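Local structure of phospholipase C-beta (PLC-beta) (Sepia officinalis, 3QR0) at residues Tyr341-Ser352 and Ile381-Val391. The protein is a multidomain phospholipase C of the beta class that combines PH, EF-hand-like, TIM-barrel and C2 domains and binds a calcium ion. Sequence-based numbering, arbitrary orientation.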
loop_
_atom_site.group_PDB
_atom_site.type_symbol
_atom_site.label_atom_id
_atom_site.label_comp_id
_atom_site.label_asym_id
_atom_site.label_seq_id
_atom_site.Cartn_x
_atom_site.Cartn_y
_atom_site.Cartn_z
ATOM N N TYR A 341 -12.483 -10.958 9.029
ATOM C CA TYR A 341 -12.386 -12.418 9.069
ATOM C C TYR A 341 -12.639 -13.127 7.730
ATOM O O TYR A 341 -12.187 -14.253 7.542
ATOM C CB TYR A 341 -13.327 -12.994 10.155
ATOM C CG TYR A 341 -14.782 -12.613 9.976
ATOM C CD1 TYR A 341 -15.655 -13.444 9.278
ATOM C CD2 TYR A 341 -15.284 -11.423 10.502
ATOM C CE1 TYR A 341 -16.984 -13.102 9.101
ATOM C CE2 TYR A 341 -16.606 -11.069 10.324
ATOM C CZ TYR A 341 -17.457 -11.916 9.624
ATOM O OH TYR A 341 -18.772 -11.576 9.441
ATOM N N LEU A 342 -13.349 -12.478 6.804
ATOM C CA LEU A 342 -13.699 -13.099 5.522
ATOM C C LEU A 342 -12.588 -12.962 4.481
ATOM O O LEU A 342 -12.051 -11.869 4.267
ATOM C CB LEU A 342 -15.002 -12.502 4.975
ATOM C CG LEU A 342 -16.244 -12.766 5.828
ATOM C CD1 LEU A 342 -17.452 -12.014 5.278
ATOM C CD2 LEU A 342 -16.538 -14.266 5.940
ATOM N N THR A 343 -12.247 -14.070 3.829
ATOM C CA THR A 343 -11.206 -14.057 2.806
ATOM C C THR A 343 -11.760 -14.107 1.384
ATOM O O THR A 343 -10.988 -14.063 0.428
ATOM C CB THR A 343 -10.211 -15.203 3.006
ATOM O OG1 THR A 343 -10.895 -16.459 2.909
ATOM C CG2 THR A 343 -9.533 -15.067 4.371
ATOM N N GLY A 344 -13.085 -14.188 1.246
ATOM C CA GLY A 344 -13.730 -14.161 -0.067
ATOM C C GLY A 344 -15.156 -13.630 -0.046
ATOM O O GLY A 344 -15.404 -12.511 0.407
ATOM N N HIS A 345 -16.081 -14.455 -0.533
ATOM C CA HIS A 345 -17.496 -14.109 -0.680
ATOM C C HIS A 345 -18.149 -13.968 0.695
ATOM O O HIS A 345 -17.809 -14.705 1.626
ATOM C CB HIS A 345 -18.179 -15.221 -1.479
ATOM C CG HIS A 345 -19.502 -14.850 -2.074
ATOM N ND1 HIS A 345 -20.696 -15.033 -1.409
ATOM C CD2 HIS A 345 -19.826 -14.383 -3.305
ATOM C CE1 HIS A 345 -21.695 -14.661 -2.192
ATOM N NE2 HIS A 345 -21.193 -14.261 -3.348
ATOM N N GLN A 346 -19.080 -13.023 0.817
ATOM C CA GLN A 346 -19.740 -12.732 2.097
ATOM C C GLN A 346 -20.660 -13.851 2.599
ATOM O O GLN A 346 -20.921 -13.942 3.802
ATOM C CB GLN A 346 -20.561 -11.440 2.004
ATOM C CG GLN A 346 -19.758 -10.172 1.734
ATOM C CD GLN A 346 -18.888 -9.762 2.905
ATOM O OE1 GLN A 346 -19.380 -9.539 4.007
ATOM N NE2 GLN A 346 -17.589 -9.657 2.667
ATOM N N LEU A 347 -21.172 -14.675 1.689
ATOM C CA LEU A 347 -22.161 -15.699 2.038
ATOM C C LEU A 347 -21.637 -17.128 1.966
ATOM O O LEU A 347 -22.091 -17.978 2.723
ATOM C CB LEU A 347 -23.392 -15.584 1.138
ATOM C CG LEU A 347 -24.087 -14.225 1.066
ATOM C CD1 LEU A 347 -25.269 -14.319 0.111
ATOM C CD2 LEU A 347 -24.532 -13.759 2.441
ATOM N N THR A 348 -20.699 -17.393 1.056
ATOM C CA THR A 348 -20.207 -18.751 0.820
ATOM C C THR A 348 -18.708 -18.921 1.042
ATOM O O THR A 348 -18.169 -19.997 0.776
ATOM C CB THR A 348 -20.513 -19.186 -0.628
ATOM O OG1 THR A 348 -19.920 -18.248 -1.538
ATOM C CG2 THR A 348 -22.022 -19.240 -0.866
ATOM N N GLY A 349 -18.034 -17.878 1.523
ATOM C CA GLY A 349 -16.581 -17.888 1.631
ATOM C C GLY A 349 -16.075 -18.462 2.939
ATOM O O GLY A 349 -16.847 -18.970 3.743
ATOM N N LYS A 350 -14.762 -18.397 3.140
ATOM C CA LYS A 350 -14.141 -18.883 4.367
ATOM C C LYS A 350 -13.892 -17.738 5.336
ATOM O O LYS A 350 -13.656 -16.596 4.916
ATOM C CB LYS A 350 -12.807 -19.562 4.063
ATOM C CG LYS A 350 -12.937 -20.897 3.344
ATOM C CD LYS A 350 -11.591 -21.619 3.289
ATOM C CE LYS A 350 -11.724 -23.014 2.703
ATOM N NZ LYS A 350 -10.386 -23.612 2.400
ATOM N N SER A 351 -13.959 -18.055 6.630
ATOM C CA SER A 351 -13.422 -17.196 7.678
ATOM C C SER A 351 -11.991 -17.644 7.983
ATOM O O SER A 351 -11.641 -18.802 7.761
ATOM C CB SER A 351 -14.278 -17.267 8.939
ATOM O OG SER A 351 -15.555 -16.707 8.709
ATOM N N SER A 352 -11.174 -16.725 8.489
ATOM C CA SER A 352 -9.743 -16.986 8.684
ATOM C C SER A 352 -9.194 -16.273 9.917
ATOM O O SER A 352 -9.671 -15.196 10.286
ATOM C CB SER A 352 -8.976 -16.526 7.435
ATOM O OG SER A 352 -7.567 -16.538 7.615
ATOM N N ILE A 381 -16.063 -16.461 15.557
ATOM C CA ILE A 381 -16.221 -15.362 14.610
ATOM C C ILE A 381 -16.680 -15.924 13.274
ATOM O O ILE A 381 -16.097 -16.880 12.759
ATOM C CB ILE A 381 -14.913 -14.579 14.432
ATOM C CG1 ILE A 381 -14.604 -13.792 15.709
ATOM C CG2 ILE A 381 -14.997 -13.630 13.223
ATOM C CD1 ILE A 381 -13.258 -13.068 15.686
ATOM N N THR A 382 -17.737 -15.330 12.725
ATOM C CA THR A 382 -18.289 -15.754 11.445
ATOM C C THR A 382 -19.315 -14.730 10.966
ATOM O O THR A 382 -19.673 -13.810 11.710
ATOM C CB THR A 382 -18.963 -17.155 11.542
ATOM O OG1 THR A 382 -19.221 -17.660 10.226
ATOM C CG2 THR A 382 -20.273 -17.099 12.334
ATOM N N HIS A 383 -19.777 -14.885 9.729
ATOM C CA HIS A 383 -20.880 -14.072 9.221
ATOM C C HIS A 383 -22.177 -14.819 9.513
ATOM O O HIS A 383 -22.464 -15.851 8.903
ATOM C CB HIS A 383 -20.721 -13.794 7.718
ATOM C CG HIS A 383 -21.571 -12.667 7.213
ATOM N ND1 HIS A 383 -21.698 -12.374 5.872
ATOM C CD2 HIS A 383 -22.334 -11.757 7.869
ATOM C CE1 HIS A 383 -22.501 -11.335 5.721
ATOM N NE2 HIS A 383 -22.902 -10.940 6.918
ATOM N N GLY A 384 -22.946 -14.304 10.468
ATOM C CA GLY A 384 -24.150 -14.977 10.936
ATOM C C GLY A 384 -25.204 -15.226 9.871
ATOM O O GLY A 384 -25.386 -14.414 8.964
ATOM N N PHE A 385 -25.888 -16.362 10.002
ATOM C CA PHE A 385 -26.953 -16.794 9.091
ATOM C C PHE A 385 -26.500 -16.975 7.636
ATOM O O PHE A 385 -27.301 -16.835 6.708
ATOM C CB PHE A 385 -28.157 -15.851 9.173
ATOM C CG PHE A 385 -28.680 -15.661 10.569
ATOM C CD1 PHE A 385 -29.578 -16.566 11.114
ATOM C CD2 PHE A 385 -28.280 -14.575 11.334
ATOM C CE1 PHE A 385 -30.070 -16.391 12.411
ATOM C CE2 PHE A 385 -28.764 -14.397 12.630
ATOM C CZ PHE A 385 -29.655 -15.304 13.165
ATOM N N THR A 386 -25.229 -17.323 7.446
ATOM C CA THR A 386 -24.703 -17.623 6.114
ATOM C C THR A 386 -24.029 -18.990 6.134
ATOM O O THR A 386 -24.017 -19.657 7.162
ATOM C CB THR A 386 -23.670 -16.581 5.652
ATOM O OG1 THR A 386 -22.468 -16.744 6.414
ATOM C CG2 THR A 386 -24.212 -15.151 5.798
ATOM N N MET A 387 -23.457 -19.395 5.003
ATOM C CA MET A 387 -22.706 -20.646 4.933
ATOM C C MET A 387 -21.194 -20.450 5.100
ATOM O O MET A 387 -20.414 -21.358 4.797
ATOM C CB MET A 387 -23.008 -21.354 3.609
ATOM C CG MET A 387 -24.477 -21.751 3.461
ATOM S SD MET A 387 -25.041 -22.853 4.770
ATOM C CE MET A 387 -24.173 -24.368 4.343
ATOM N N CYS A 388 -20.776 -19.281 5.585
ATOM C CA CYS A 388 -19.362 -19.045 5.858
ATOM C C CYS A 388 -18.867 -19.976 6.965
ATOM O O CYS A 388 -19.628 -20.365 7.852
ATOM C CB CYS A 388 -19.109 -17.588 6.252
ATOM S SG CYS A 388 -19.313 -16.400 4.900
ATOM N N THR A 389 -17.592 -20.351 6.895
ATOM C CA THR A 389 -16.971 -21.127 7.963
ATOM C C THR A 389 -16.763 -20.221 9.184
ATOM O O THR A 389 -16.991 -19.013 9.112
ATOM C CB THR A 389 -15.633 -21.751 7.512
ATOM O OG1 THR A 389 -14.721 -20.714 7.150
ATOM C CG2 THR A 389 -15.843 -22.688 6.305
ATOM N N GLU A 390 -16.345 -20.821 10.293
ATOM C CA GLU A 390 -16.173 -20.123 11.568
ATOM C C GLU A 390 -14.742 -20.289 12.051
ATOM O O GLU A 390 -14.094 -21.286 11.726
ATOM C CB GLU A 390 -17.090 -20.738 12.628
ATOM C CG GLU A 390 -18.533 -20.900 12.199
ATOM C CD GLU A 390 -19.353 -21.710 13.189
ATOM O OE1 GLU A 390 -18.765 -22.448 14.012
ATOM O OE2 GLU A 390 -20.597 -21.600 13.145
ATOM N N VAL A 391 -14.266 -19.328 12.843
ATOM C CA VAL A 391 -12.982 -19.453 13.541
ATOM C C VAL A 391 -13.181 -19.117 15.022
ATOM O O VAL A 391 -14.171 -18.478 15.388
ATOM C CB VAL A 391 -11.879 -18.544 12.917
ATOM C CG1 VAL A 391 -11.576 -18.971 11.470
ATOM C CG2 VAL A 391 -12.279 -17.084 12.970
HETATM O O HOH W 1 -12.381 -21.911 7.467
#
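His383 and Gln346 join two loops of the TIM-barrel X domain close to the calcium site. His383 ND1 donates to Gln346 O at 2.7 Å, nearly straight (164°) and close to the imidazole plane. With CG anti to the backbone N (chi1 -163°), the ring swings to this carbonyl, while Thr386 CG2 rests over one ring face near its rim. Packing is also close where Ile381 CG2 presses on Tyr341 CG at 3.4 Å and Thr382 N lies over a face of the phenol. Nearby, Thr389 O is gripped from opposite faces of its carbonyl plane by the buried Ser351 (OG at 2.7 Å) and Thr382 (OG1 at 2.8 Å).

The outer side is looser. Exposed Thr389 does turn OG1 to Ser351 N (2.8 Å), but a water bridges that hydroxyl to Ser351 O, and the exposed Met387 makes only a weak bond from its N to Leu347 O.

Tyr341 OH bonds to Asp370, while Gln346 OE1 bonds to Asn339 and its NE2 to Ser580; Asp370 and Asn339 are calcium ligands. Tyr341 and Gln346 thus form part of a second shell, and the 381-391 loop packs against Tyr341 and bonds to the Gln346 carbonyl, which is consistent with its steadying them.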